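Local structure of eukaryotic translation initiation factor 4 gamma 5 (Trypanosoma cruzi, 6OZU) at residues R168-P171 with E175-H178; L160-E165 with M211-R216; E103-Q108 with L126-K131; H155-L160 with E206-M211. The protein probably acts as a scaffold in translation initiation, its MIF4G domain being of the kind through which eIF4G proteins bind the RNA helicase eIF4A. One frame throughout, in Å; residues are numbered along the deposited sequence. Where two conformers were deposited one is given.

Contact 1 of 4, residues R168-P171 with E175-H178; sequences RRFP and ELIH. With SO4 (sulfate ion), chain E; SO4 (sulfate ion), chain H; SO4 (sulfate ion), chain D; SO4 (sulfate ion), chain G.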
loop_
_atom_site.group_PDB
_atom_site.type_symbol
_atom_site.label_atom_id
_atom_site.label_comp_id
_atom_site.label_asym_id
_atom_site.label_seq_id
_atom_site.Cartn_x
_atom_site.Cartn_y
_atom_site.Cartn_z
ATOM N N ARG A 168 14.956 7.989 15.235
ATOM C CA ARG A 168 15.899 6.906 14.883
ATOM C C ARG A 168 17.028 7.321 13.951
ATOM O O ARG A 168 16.817 8.102 13.021
ATOM C CB ARG A 168 15.189 5.685 14.280
ATOM C CG ARG A 168 14.210 4.986 15.210
ATOM C CD ARG A 168 13.852 3.625 14.658
ATOM N NE ARG A 168 14.995 2.716 14.731
ATOM C CZ ARG A 168 15.064 1.656 15.529
ATOM N NH1 ARG A 168 14.041 1.340 16.315
ATOM N NH2 ARG A 168 16.147 0.890 15.532
ATOM N N ARG A 169 18.224 6.763 14.190
ATOM C CA ARG A 169 19.408 6.984 13.353
ATOM C C ARG A 169 19.304 6.081 12.112
ATOM O O ARG A 169 19.600 6.520 11.005
ATOM C CB ARG A 169 20.696 6.680 14.135
ATOM C CG ARG A 169 21.048 7.743 15.167
ATOM C CD ARG A 169 22.379 7.475 15.844
ATOM N NE ARG A 169 22.816 8.617 16.654
ATOM C CZ ARG A 169 23.580 9.615 16.213
ATOM N NH1 ARG A 169 23.922 10.606 17.027
ATOM N NH2 ARG A 169 24.009 9.629 14.955
ATOM N N PHE A 170 18.800 4.846 12.305
ATOM C CA PHE A 170 18.630 3.818 11.289
ATOM C C PHE A 170 17.405 2.947 11.626
ATOM O O PHE A 170 17.147 2.735 12.814
ATOM C CB PHE A 170 19.911 2.958 11.236
ATOM C CG PHE A 170 20.071 2.123 9.994
ATOM C CD1 PHE A 170 20.280 2.720 8.755
ATOM C CD2 PHE A 170 20.037 0.740 10.062
ATOM C CE1 PHE A 170 20.426 1.949 7.606
ATOM C CE2 PHE A 170 20.201 -0.033 8.907
ATOM C CZ PHE A 170 20.398 0.577 7.687
ATOM N N PRO A 171 16.639 2.434 10.620
ATOM C CA PRO A 171 15.454 1.615 10.945
ATOM C C PRO A 171 15.709 0.317 11.695
ATOM O O PRO A 171 16.789 -0.272 11.617
ATOM C CB PRO A 171 14.814 1.333 9.580
ATOM C CG PRO A 171 15.874 1.572 8.602
ATOM C CD PRO A 171 16.780 2.605 9.157
ATOM N N GLU A 175 11.376 -3.510 10.315
ATOM C CA GLU A 175 11.062 -2.340 9.496
ATOM C C GLU A 175 11.858 -2.319 8.209
ATOM O O GLU A 175 11.276 -2.033 7.164
ATOM C CB GLU A 175 11.281 -1.060 10.300
ATOM C CG GLU A 175 10.047 -0.623 11.061
ATOM C CD GLU A 175 9.489 -1.636 12.034
ATOM O OE1 GLU A 175 8.348 -2.097 11.805
ATOM O OE2 GLU A 175 10.201 -1.993 13.002
ATOM N N LEU A 176 13.167 -2.676 8.270
ATOM C CA LEU A 176 14.018 -2.776 7.104
ATOM C C LEU A 176 13.481 -3.823 6.132
ATOM O O LEU A 176 13.543 -3.585 4.924
ATOM C CB LEU A 176 15.444 -3.167 7.514
ATOM C CG LEU A 176 16.399 -2.028 7.793
ATOM C CD1 LEU A 176 17.551 -2.496 8.668
ATOM C CD2 LEU A 176 16.927 -1.455 6.517
ATOM N N ILE A 177 12.964 -4.985 6.649
ATOM C CA ILE A 177 12.396 -6.073 5.836
ATOM C C ILE A 177 11.123 -5.602 5.117
ATOM O O ILE A 177 11.012 -5.816 3.915
ATOM C CB ILE A 177 12.217 -7.402 6.610
ATOM C CG1 ILE A 177 13.499 -7.760 7.395
ATOM C CG2 ILE A 177 11.833 -8.543 5.645
ATOM C CD1 ILE A 177 13.330 -8.731 8.530
ATOM N N HIS A 178 10.206 -4.892 5.817
ATOM C CA HIS A 178 8.994 -4.312 5.188
ATOM C C HIS A 178 9.363 -3.377 4.029
ATOM O O HIS A 178 8.753 -3.461 2.957
ATOM C CB HIS A 178 8.076 -3.597 6.200
ATOM C CG HIS A 178 7.560 -4.472 7.316
ATOM N ND1 HIS A 178 7.166 -5.783 7.096
ATOM C CD2 HIS A 178 7.402 -4.188 8.629
ATOM C CE1 HIS A 178 6.767 -6.234 8.276
ATOM N NE2 HIS A 178 6.909 -5.317 9.226
HETATM S S SO4 E . 19.790 3.319 16.201
HETATM O O1 SO4 E . 19.227 3.024 17.518
HETATM O O2 SO4 E . 18.777 4.060 15.445
HETATM O O3 SO4 E . 21.022 4.105 16.341
HETATM O O4 SO4 E . 20.134 2.072 15.507
HETATM S S SO4 H . 15.081 -1.501 18.610
HETATM O O1 SO4 H . 14.514 -2.677 17.945
HETATM O O2 SO4 H . 14.027 -0.501 18.821
HETATM O O3 SO4 H . 16.144 -0.940 17.770
HETATM O O4 SO4 H . 15.646 -1.893 19.900
HETATM S S SO4 D . 25.223 6.681 12.324
HETATM O O1 SO4 D . 24.439 6.517 13.553
HETATM O O2 SO4 D . 25.533 8.098 12.081
HETATM O O3 SO4 D . 24.448 6.114 11.212
HETATM O O4 SO4 D . 26.478 5.954 12.481
HETATM S S SO4 G . 10.182 2.697 16.368
HETATM O O1 SO4 G . 10.701 4.017 16.757
HETATM O O2 SO4 G . 8.740 2.638 16.615
HETATM O O3 SO4 G . 10.431 2.444 14.943
HETATM O O4 SO4 G . 10.851 1.669 17.166
#

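Contact 2 of 4, residues L160-E165 with M211-R216; sequences LLYGTE and MHPQRR. With SO4 (sulfate ion), chain D; SO4 (sulfate ion), chain G; SO4 (sulfate ion), chain E.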
loop_
_atom_site.group_PDB
_atom_site.type_symbol
_atom_site.label_atom_id
_atom_site.label_comp_id
_atom_site.label_asym_id
_atom_site.label_seq_id
_atom_site.Cartn_x
_atom_site.Cartn_y
_atom_site.Cartn_z
ATOM N N LEU A 160 8.350 4.321 9.277
ATOM C CA LEU A 160 8.915 2.992 9.030
ATOM C C LEU A 160 10.438 3.002 9.146
ATOM O O LEU A 160 11.002 2.069 9.724
ATOM C CB LEU A 160 8.464 2.501 7.651
ATOM C CG LEU A 160 8.561 1.008 7.355
ATOM C CD1 LEU A 160 7.449 0.231 8.067
ATOM C CD2 LEU A 160 8.476 0.765 5.870
ATOM N N LEU A 161 11.103 4.071 8.622
ATOM C CA LEU A 161 12.555 4.210 8.647
ATOM C C LEU A 161 13.093 5.034 9.809
ATOM O O LEU A 161 14.104 4.655 10.397
ATOM C CB LEU A 161 13.069 4.801 7.325
ATOM C CG LEU A 161 12.799 4.024 6.012
ATOM C CD1 LEU A 161 13.169 4.892 4.815
ATOM C CD2 LEU A 161 13.572 2.691 5.960
ATOM N N TYR A 162 12.466 6.186 10.106
ATOM C CA TYR A 162 12.902 7.091 11.176
ATOM C C TYR A 162 12.231 6.854 12.522
ATOM O O TYR A 162 12.612 7.500 13.493
ATOM C CB TYR A 162 12.749 8.564 10.762
ATOM C CG TYR A 162 13.624 8.995 9.598
ATOM C CD1 TYR A 162 14.965 9.306 9.790
ATOM C CD2 TYR A 162 13.089 9.168 8.324
ATOM C CE1 TYR A 162 15.761 9.757 8.736
ATOM C CE2 TYR A 162 13.879 9.601 7.259
ATOM C CZ TYR A 162 15.214 9.899 7.473
ATOM O OH TYR A 162 16.007 10.314 6.443
ATOM N N GLY A 163 11.275 5.926 12.583
ATOM C CA GLY A 163 10.548 5.619 13.803
ATOM C C GLY A 163 9.282 6.435 13.952
ATOM O O GLY A 163 9.140 7.500 13.333
ATOM N N THR A 164 8.356 5.945 14.783
ATOM C CA THR A 164 7.076 6.615 15.046
ATOM C C THR A 164 7.299 7.982 15.734
ATOM O O THR A 164 6.583 8.937 15.430
ATOM C CB THR A 164 6.089 5.672 15.774
ATOM O OG1 THR A 164 6.753 5.002 16.858
ATOM C CG2 THR A 164 5.493 4.623 14.825
ATOM N N GLU A 165 8.348 8.086 16.580
ATOM C CA GLU A 165 8.748 9.337 17.233
ATOM C C GLU A 165 9.753 10.138 16.340
ATOM O O GLU A 165 10.147 11.249 16.709
ATOM C CB GLU A 165 9.305 9.070 18.646
ATOM N N MET A 211 15.738 14.923 5.047
ATOM C CA MET A 211 15.131 14.802 6.376
ATOM C C MET A 211 16.192 14.478 7.431
ATOM O O MET A 211 15.919 13.828 8.444
ATOM C CB MET A 211 13.993 13.780 6.370
ATOM C CG MET A 211 12.747 14.306 5.722
ATOM S SD MET A 211 11.434 13.075 5.694
ATOM C CE MET A 211 10.305 13.882 4.589
ATOM N N HIS A 212 17.412 14.975 7.168
ATOM C CA HIS A 212 18.646 14.897 7.949
ATOM C C HIS A 212 19.057 13.454 8.302
ATOM O O HIS A 212 19.235 13.137 9.484
ATOM C CB HIS A 212 18.569 15.813 9.177
ATOM C CG HIS A 212 18.224 17.223 8.799
ATOM N ND1 HIS A 212 19.186 18.099 8.301
ATOM C CD2 HIS A 212 17.017 17.834 8.762
ATOM C CE1 HIS A 212 18.540 19.222 8.025
ATOM N NE2 HIS A 212 17.233 19.110 8.287
ATOM N N PRO A 213 19.267 12.576 7.278
ATOM C CA PRO A 213 19.708 11.211 7.565
ATOM C C PRO A 213 21.152 11.171 8.059
ATOM O O PRO A 213 21.971 12.025 7.690
ATOM C CB PRO A 213 19.590 10.520 6.201
ATOM C CG PRO A 213 19.760 11.575 5.220
ATOM C CD PRO A 213 19.130 12.783 5.819
ATOM N N GLN A 214 21.463 10.156 8.876
ATOM C CA GLN A 214 22.812 9.927 9.379
ATOM C C GLN A 214 23.614 9.086 8.352
ATOM O O GLN A 214 23.163 8.939 7.215
ATOM C CB GLN A 214 22.785 9.325 10.798
ATOM C CG GLN A 214 22.214 10.257 11.872
ATOM C CD GLN A 214 22.924 11.589 11.925
ATOM O OE1 GLN A 214 22.394 12.616 11.476
ATOM N NE2 GLN A 214 24.149 11.597 12.451
ATOM N N ARG A 215 24.812 8.587 8.725
ATOM C CA ARG A 215 25.706 7.843 7.828
ATOM C C ARG A 215 25.043 6.599 7.210
ATOM O O ARG A 215 25.038 6.478 5.979
ATOM C CB ARG A 215 27.051 7.469 8.522
ATOM C CG ARG A 215 27.875 8.589 9.177
ATOM C CD ARG A 215 29.030 8.020 9.964
ATOM N NE ARG A 215 28.724 7.801 11.386
ATOM C CZ ARG A 215 29.616 7.461 12.312
ATOM N NH1 ARG A 215 30.895 7.320 11.992
ATOM N NH2 ARG A 215 29.236 7.267 13.567
ATOM N N ARG A 216 24.464 5.693 8.045
ATOM C CA ARG A 216 23.844 4.463 7.543
ATOM C C ARG A 216 22.576 4.771 6.766
ATOM O O ARG A 216 22.316 4.113 5.755
ATOM C CB ARG A 216 23.539 3.460 8.663
ATOM C CG ARG A 216 24.709 2.719 9.287
ATOM C CD ARG A 216 24.276 2.092 10.606
ATOM N NE ARG A 216 23.813 3.125 11.537
ATOM C CZ ARG A 216 23.175 2.921 12.682
ATOM N NH1 ARG A 216 22.861 1.689 13.068
ATOM N NH2 ARG A 216 22.843 3.947 13.449
HETATM S S SO4 D . 25.223 6.681 12.324
HETATM O O1 SO4 D . 24.439 6.517 13.553
HETATM O O2 SO4 D . 25.533 8.098 12.081
HETATM O O3 SO4 D . 24.448 6.114 11.212
HETATM O O4 SO4 D . 26.478 5.954 12.481
HETATM S S SO4 G . 10.182 2.697 16.368
HETATM O O1 SO4 G . 10.701 4.017 16.757
HETATM O O2 SO4 G . 8.740 2.638 16.615
HETATM O O3 SO4 G . 10.431 2.444 14.943
HETATM O O4 SO4 G . 10.851 1.669 17.166
HETATM S S SO4 E . 19.790 3.319 16.201
HETATM O O1 SO4 E . 19.227 3.024 17.518
HETATM O O2 SO4 E . 18.777 4.060 15.445
HETATM O O3 SO4 E . 21.022 4.105 16.341
HETATM O O4 SO4 E . 20.134 2.072 15.507
#

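Contact 3 of 4, residues E103-Q108 with L126-K131; sequences EEAQAQ and LIFAGK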
loop_
_atom_site.group_PDB
_atom_site.type_symbol
_atom_site.label_atom_id
_atom_site.label_comp_id
_atom_site.label_asym_id
_atom_site.label_seq_id
_atom_site.Cartn_x
_atom_site.Cartn_y
_atom_site.Cartn_z
ATOM N N GLU A 103 0.406 2.741 11.610
ATOM C CA GLU A 103 1.353 3.588 12.343
ATOM C C GLU A 103 1.183 3.456 13.865
ATOM O O GLU A 103 2.157 3.174 14.563
ATOM C CB GLU A 103 1.217 5.061 11.918
ATOM C CG GLU A 103 2.245 5.972 12.573
ATOM C CD GLU A 103 2.154 7.446 12.243
ATOM O OE1 GLU A 103 1.261 7.838 11.457
ATOM O OE2 GLU A 103 2.985 8.216 12.775
ATOM N N GLU A 104 -0.043 3.664 14.365
ATOM C CA GLU A 104 -0.405 3.573 15.780
ATOM C C GLU A 104 -0.218 2.169 16.379
ATOM O O GLU A 104 0.116 2.072 17.560
ATOM C CB GLU A 104 -1.836 4.102 16.018
ATOM C CG GLU A 104 -2.170 4.434 17.470
ATOM C CD GLU A 104 -1.201 5.301 18.257
ATOM O OE1 GLU A 104 -0.715 6.321 17.714
ATOM O OE2 GLU A 104 -0.942 4.964 19.433
ATOM N N ALA A 105 -0.410 1.097 15.574
ATOM C CA ALA A 105 -0.224 -0.287 16.002
ATOM C C ALA A 105 1.264 -0.535 16.300
ATOM O O ALA A 105 1.588 -1.185 17.292
ATOM C CB ALA A 105 -0.719 -1.232 14.919
ATOM N N GLN A 106 2.157 0.035 15.458
ATOM C CA GLN A 106 3.615 0.006 15.577
ATOM C C GLN A 106 4.034 0.740 16.870
ATOM O O GLN A 106 4.823 0.194 17.651
ATOM C CB GLN A 106 4.254 0.672 14.338
ATOM C CG GLN A 106 5.773 0.610 14.277
ATOM C CD GLN A 106 6.284 -0.805 14.079
ATOM O OE1 GLN A 106 5.891 -1.520 13.135
ATOM N NE2 GLN A 106 7.176 -1.240 14.969
ATOM N N ALA A 107 3.498 1.965 17.078
ATOM C CA ALA A 107 3.734 2.829 18.249
ATOM C C ALA A 107 3.287 2.155 19.544
ATOM O O ALA A 107 4.003 2.227 20.543
ATOM C CB ALA A 107 3.008 4.148 18.077
ATOM N N GLN A 108 2.107 1.489 19.515
ATOM C CA GLN A 108 1.536 0.750 20.629
ATOM C C GLN A 108 2.457 -0.409 21.012
ATOM O O GLN A 108 2.834 -0.495 22.179
ATOM C CB GLN A 108 0.136 0.243 20.269
ATOM C CG GLN A 108 -0.939 0.611 21.276
ATOM C CD GLN A 108 -2.347 0.479 20.732
ATOM O OE1 GLN A 108 -2.575 0.117 19.562
ATOM N NE2 GLN A 108 -3.332 0.781 21.575
ATOM N N LEU A 126 8.201 -10.247 16.132
ATOM C CA LEU A 126 8.008 -11.210 15.039
ATOM C C LEU A 126 6.522 -11.453 14.771
ATOM O O LEU A 126 6.111 -11.498 13.606
ATOM C CB LEU A 126 8.754 -12.525 15.322
ATOM C CG LEU A 126 8.546 -13.703 14.334
ATOM C CD1 LEU A 126 9.147 -13.425 12.961
ATOM C CD2 LEU A 126 9.148 -14.951 14.872
ATOM N N ILE A 127 5.713 -11.587 15.850
ATOM C CA ILE A 127 4.265 -11.789 15.766
ATOM C C ILE A 127 3.629 -10.582 15.072
ATOM O O ILE A 127 2.749 -10.749 14.222
ATOM C CB ILE A 127 3.658 -12.047 17.186
ATOM C CG1 ILE A 127 4.177 -13.382 17.781
ATOM C CG2 ILE A 127 2.112 -12.015 17.168
ATOM C CD1 ILE A 127 3.994 -13.510 19.322
ATOM N N PHE A 128 4.089 -9.375 15.430
ATOM C CA PHE A 128 3.590 -8.136 14.863
ATOM C C PHE A 128 3.942 -7.983 13.399
ATOM O O PHE A 128 3.077 -7.623 12.611
ATOM C CB PHE A 128 4.033 -6.921 15.692
ATOM C CG PHE A 128 3.408 -5.624 15.227
ATOM C CD1 PHE A 128 2.076 -5.337 15.498
ATOM C CD2 PHE A 128 4.145 -4.705 14.484
ATOM C CE1 PHE A 128 1.493 -4.162 15.028
ATOM C CE2 PHE A 128 3.566 -3.524 14.029
ATOM C CZ PHE A 128 2.250 -3.259 14.306
ATOM N N ALA A 129 5.200 -8.269 13.033
ATOM C CA ALA A 129 5.729 -8.181 11.669
ATOM C C ALA A 129 4.847 -8.938 10.655
ATOM O O ALA A 129 4.620 -8.431 9.549
ATOM C CB ALA A 129 7.143 -8.708 11.643
ATOM N N GLY A 130 4.339 -10.111 11.064
ATOM C CA GLY A 130 3.478 -10.975 10.259
ATOM C C GLY A 130 2.143 -10.348 9.914
ATOM O O GLY A 130 1.533 -10.661 8.878
ATOM N N LYS A 131 1.686 -9.437 10.796
ATOM C CA LYS A 131 0.459 -8.670 10.637
ATOM C C LYS A 131 0.760 -7.371 9.890
ATOM O O LYS A 131 0.019 -7.013 8.976
ATOM C CB LYS A 131 -0.200 -8.399 12.011
ATOM C CG LYS A 131 -0.767 -9.682 12.679
ATOM C CD LYS A 131 -1.315 -9.461 14.108
ATOM C CE LYS A 131 -0.733 -10.415 15.141
ATOM N NZ LYS A 131 -1.494 -11.703 15.252
#

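Contact 4 of 4, residues H155-L160 with E206-M211; sequences HVLEWL and EELMHM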
loop_
_atom_site.group_PDB
_atom_site.type_symbol
_atom_site.label_atom_id
_atom_site.label_comp_id
_atom_site.label_asym_id
_atom_site.label_seq_id
_atom_site.Cartn_x
_atom_site.Cartn_y
_atom_site.Cartn_z
ATOM N N HIS A 155 4.858 9.493 4.082
ATOM C CA HIS A 155 4.522 9.519 5.523
ATOM C C HIS A 155 4.708 8.160 6.180
ATOM O O HIS A 155 5.172 8.103 7.318
ATOM C CB HIS A 155 3.090 10.048 5.793
ATOM C CG HIS A 155 2.777 10.317 7.248
ATOM N ND1 HIS A 155 2.666 11.610 7.739
ATOM C CD2 HIS A 155 2.517 9.451 8.260
ATOM C CE1 HIS A 155 2.372 11.485 9.025
ATOM N NE2 HIS A 155 2.284 10.205 9.386
ATOM N N VAL A 156 4.374 7.056 5.474
ATOM C CA VAL A 156 4.543 5.704 6.021
ATOM C C VAL A 156 6.041 5.397 6.178
ATOM O O VAL A 156 6.456 4.932 7.247
ATOM C CB VAL A 156 3.827 4.610 5.184
ATOM C CG1 VAL A 156 4.326 3.204 5.547
ATOM C CG2 VAL A 156 2.319 4.701 5.313
ATOM N N LEU A 157 6.845 5.674 5.108
ATOM C CA LEU A 157 8.301 5.476 5.067
ATOM C C LEU A 157 9.040 6.319 6.108
ATOM O O LEU A 157 10.057 5.879 6.636
ATOM C CB LEU A 157 8.864 5.713 3.651
ATOM C CG LEU A 157 8.435 4.706 2.577
ATOM C CD1 LEU A 157 9.019 5.052 1.246
ATOM C CD2 LEU A 157 8.824 3.309 2.953
ATOM N N GLU A 158 8.500 7.496 6.444
ATOM C CA GLU A 158 9.030 8.366 7.495
ATOM C C GLU A 158 9.038 7.619 8.835
ATOM O O GLU A 158 10.111 7.488 9.406
ATOM C CB GLU A 158 8.210 9.643 7.624
ATOM C CG GLU A 158 8.541 10.707 6.596
ATOM C CD GLU A 158 8.001 12.073 6.968
ATOM O OE1 GLU A 158 8.325 12.553 8.082
ATOM O OE2 GLU A 158 7.248 12.657 6.153
ATOM N N TRP A 159 7.885 7.073 9.302
ATOM C CA TRP A 159 7.853 6.336 10.568
ATOM C C TRP A 159 8.453 4.945 10.454
ATOM O O TRP A 159 9.044 4.456 11.412
ATOM C CB TRP A 159 6.460 6.301 11.220
ATOM C CG TRP A 159 5.358 5.661 10.426
ATOM C CD1 TRP A 159 4.350 6.307 9.762
ATOM C CD2 TRP A 159 5.046 4.248 10.361
ATOM N NE1 TRP A 159 3.448 5.391 9.261
ATOM C CE2 TRP A 159 3.870 4.117 9.587
ATOM C CE3 TRP A 159 5.630 3.088 10.909
ATOM C CZ2 TRP A 159 3.297 2.866 9.309
ATOM C CZ3 TRP A 159 5.065 1.853 10.624
ATOM C CH2 TRP A 159 3.911 1.752 9.839
ATOM N N LEU A 160 8.350 4.321 9.277
ATOM C CA LEU A 160 8.915 2.992 9.030
ATOM C C LEU A 160 10.438 3.002 9.146
ATOM O O LEU A 160 11.002 2.069 9.724
ATOM C CB LEU A 160 8.464 2.501 7.651
ATOM C CG LEU A 160 8.561 1.008 7.355
ATOM C CD1 LEU A 160 7.449 0.231 8.067
ATOM C CD2 LEU A 160 8.476 0.765 5.870
ATOM N N GLU A 206 14.135 10.293 -2.401
ATOM C CA GLU A 206 14.952 11.516 -2.488
ATOM C C GLU A 206 14.485 12.535 -1.450
ATOM O O GLU A 206 15.320 13.253 -0.908
ATOM C CB GLU A 206 14.926 12.136 -3.893
ATOM C CG GLU A 206 15.786 11.418 -4.923
ATOM C CD GLU A 206 17.293 11.604 -4.835
ATOM O OE1 GLU A 206 18.010 10.594 -5.006
ATOM O OE2 GLU A 206 17.759 12.742 -4.603
ATOM N N GLU A 207 13.162 12.586 -1.155
ATOM C CA GLU A 207 12.581 13.450 -0.129
ATOM C C GLU A 207 13.038 13.058 1.269
ATOM O O GLU A 207 13.418 13.930 2.045
ATOM C CB GLU A 207 11.061 13.460 -0.198
ATOM C CG GLU A 207 10.540 14.506 -1.145
ATOM C CD GLU A 207 9.034 14.603 -1.236
ATOM O OE1 GLU A 207 8.463 15.575 -0.685
ATOM O OE2 GLU A 207 8.430 13.711 -1.876
ATOM N N LEU A 208 13.027 11.757 1.590
ATOM C CA LEU A 208 13.500 11.234 2.874
ATOM C C LEU A 208 14.985 11.595 3.093
ATOM O O LEU A 208 15.422 11.738 4.230
ATOM C CB LEU A 208 13.318 9.709 2.938
ATOM C CG LEU A 208 11.886 9.186 2.902
ATOM C CD1 LEU A 208 11.862 7.766 2.421
ATOM C CD2 LEU A 208 11.205 9.325 4.242
ATOM N N MET A 209 15.736 11.773 2.006
ATOM C CA MET A 209 17.142 12.152 2.034
ATOM C C MET A 209 17.356 13.580 2.493
ATOM O O MET A 209 18.477 13.950 2.853
ATOM C CB MET A 209 17.708 12.002 0.651
ATOM C CG MET A 209 18.134 10.652 0.385
ATOM S SD MET A 209 19.460 10.803 -0.718
ATOM C CE MET A 209 20.635 11.749 0.338
ATOM N N HIS A 210 16.301 14.399 2.420
ATOM C CA HIS A 210 16.356 15.789 2.849
ATOM C C HIS A 210 15.549 15.923 4.144
ATOM O O HIS A 210 14.770 16.859 4.317
ATOM C CB HIS A 210 15.946 16.729 1.702
ATOM C CG HIS A 210 16.905 16.670 0.544
ATOM N ND1 HIS A 210 16.637 15.898 -0.579
ATOM C CD2 HIS A 210 18.132 17.227 0.403
ATOM C CE1 HIS A 210 17.688 16.037 -1.378
ATOM N NE2 HIS A 210 18.617 16.823 -0.829
ATOM N N MET A 211 15.738 14.923 5.047
ATOM C CA MET A 211 15.131 14.802 6.376
ATOM C C MET A 211 16.192 14.478 7.431
ATOM O O MET A 211 15.919 13.828 8.444
ATOM C CB MET A 211 13.993 13.780 6.370
ATOM C CG MET A 211 12.747 14.306 5.722
ATOM S SD MET A 211 11.434 13.075 5.694
ATOM C CE MET A 211 10.305 13.882 4.589
#

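Contact 1 of 4, residues R168-P171 with E175-H178
Leu176, on the first turns of helix 173-186, is met by Phe170 and Pro171 of the loop that leads into the helix. This apolar part is small. Leu176 CD1 lies 3.6 Å from Phe170 CE2, oblique to the ring, while Leu176 CG rests on Pro171 CG at 3.7 Å; both side chains cross the leucine at about a right angle. Pro171 CD also stands above one face of the Phe170 ring, toward its rim. Polar bonds hold the loop itself. Arg168 is bent at chi3 (69°), which turns its guanidinium back along the loop, and NE gives a hydrogen bond to Phe170 O (2.9 Å) in the plane of the group. The remaining bonds go to sulfates, probably from the crystallisation liquor. Arg168 grips the sulfate of chain H, with NH2 2.9 Å from its O3 and NH1 3.1 Å from its O2. The sulfate of chain E is held through its O2 by two backbone amides, Arg169 N at 3.0 Å and Phe170 N at 3.2 Å; Arg216 NH2 bonds it weakly from helix 215-235. The chemistry implies a loop set against its helix by apolar packing, with a basic outer side suited to anions.

Contact 2 of 4, residues L160-E165 with M211-R216
Tyr162 reaches from the last turn of helix 150-162 to the Met211-Pro213 bend, where its OH lies 3.6 Å from Pro213 CB. With CG beside the backbone N and opposite the carbonyl carbon (chi1 -64°), the phenol is directed across the gap. Pro213 CA sits at the ring edge, near its plane. Met211 CB is 4.0 Å from Tyr162 OH, and the extended chain beyond it carries SD to 5.5 Å from the ring centroid, an oblique Met-aromatic contact. The hydroxyl is hydrogen-bonded to Leu208 O, so the phenol ties helix 150-162 to the end of helix 194-208. At the start of helix 215-235, Arg215 and Arg216 both bend at chi3 and close on the sulfate of chain D, probably, like its neighbours, from the crystallisation liquor. The backbone N-H of Arg216 points almost straight at O3 of that sulfate (3.2 Å, 176°), and Arg216 NE reaches the same oxygen at 3.1 Å. Arg215 NE adds a bond to its O2 at 3.3 Å. Thr164 OG1 gives a hydrogen bond to O2 of the chain G sulfate (3.1 Å). A buried phenol with a satisfied hydroxyl thus packs on the bend just before helix 215-235, whose first residues separately gather an anion.

Contact 3 of 4, residues E103-Q108 with L126-K131
Phe128 projects from helix 118-144 end-on into helix 82-112, with its CZ pushed against the backbone between Ala105 and Gln106. CG is anti to the backbone N (chi1 -174°), and the ring therefore stands out from its own helix toward the other. Ala105 CB lies in the ring plane at the edge, 3.6 Å from Phe128 CZ and 3.7 Å from CE1, while the peptide behind it is just as near: Ala105 C is 3.5 Å from CZ, in a position oblique to the ring. The two helices follow one another in the chain as a helical hairpin within the all-helical, HEAT-like MIF4G fold, and here one large aromatic spans the gap to a small alanine. On the other side of CZ, Gln106 brings its amide to the same ring. Its chain starts anti to the backbone N and then bends at chi2 (68°), which carries OE1, as modelled, to 3.2 Å from Phe128 CE2. That atom lies at the ring edge, near the plane, and the amide and ring planes stand 83° apart. Beyond the hairpin, Gln106 also packs on Trp159 of helix 150-162 and Thr164 in the loop that follows, whereas Glu103, on a side of helix 82-112 turned from Phe128, forms a salt bridge with Arg166.

Contact 4 of 4, residues H155-L160 with E206-M211
The indole of Trp159 and the carboxylate of Glu158 are flat groups pointing different ways from helix 150-162, and it is Glu158 that meets Met211 and Leu208. One indole face carries Val156 O, 3.3 Å above the plane near the rim, and Leu160 CB; His155 CD2 lies at the edge. The indole also packs on Glu103 and Gln106 of helix 82-112. The Glu158 chain runs extended beyond CG and crosses Met211 at about a right angle. Met211 lays SD 3.8 Å from Glu158 CG, and its CE is 3.6 Å from Glu158 OE2; Glu158 OE1 makes a long, weak ion pair with Arg166 NE. Leu208 divides its two methyls between neighbouring residues: CD2 touches Glu158 CG at 3.8 Å, whereas CD1 reaches Leu157 CB, also at 3.8 Å. With CG beside the backbone N (chi1 -64°), Leu208 turns its branch toward both side chains. A type I turn from Leu208 to Met211 brings the methionine onto helix 150-162, beside Glu158. Nearby, His210 ND1 gives Glu206 O a hydrogen bond of 3.0 Å. Such leucine-centred packing of helix 150-162 on the last part of helix 194-208 and the turn after it is in keeping with the stacked helices of a HEAT-like MIF4G domain.

Overall arrangement
Contact 4 sets helix 150-162 against helix 194-208, and contact 2 sets the end of helix 150-162 against the bend before helix 215-235; they share Leu160 and Met211, and their segments alternate along the chain. Contact 1 is nested inside the loops they close and meets contact 2 at the sulfates. Contact 3 lies earlier in the chain and links up through Gln106 and Glu103 to Trp159. All are partly buried, but contact 4 lies about 15 Å and contact 2 about 20 Å from the chain's centre, centre to centre. Contact 4 packs leucine and methionine on Leu157 and the Glu158 chain, contact 3 an aromatic on alanine and an amide; contacts 1 and 2 border apolar patches with anion-binding basic groups.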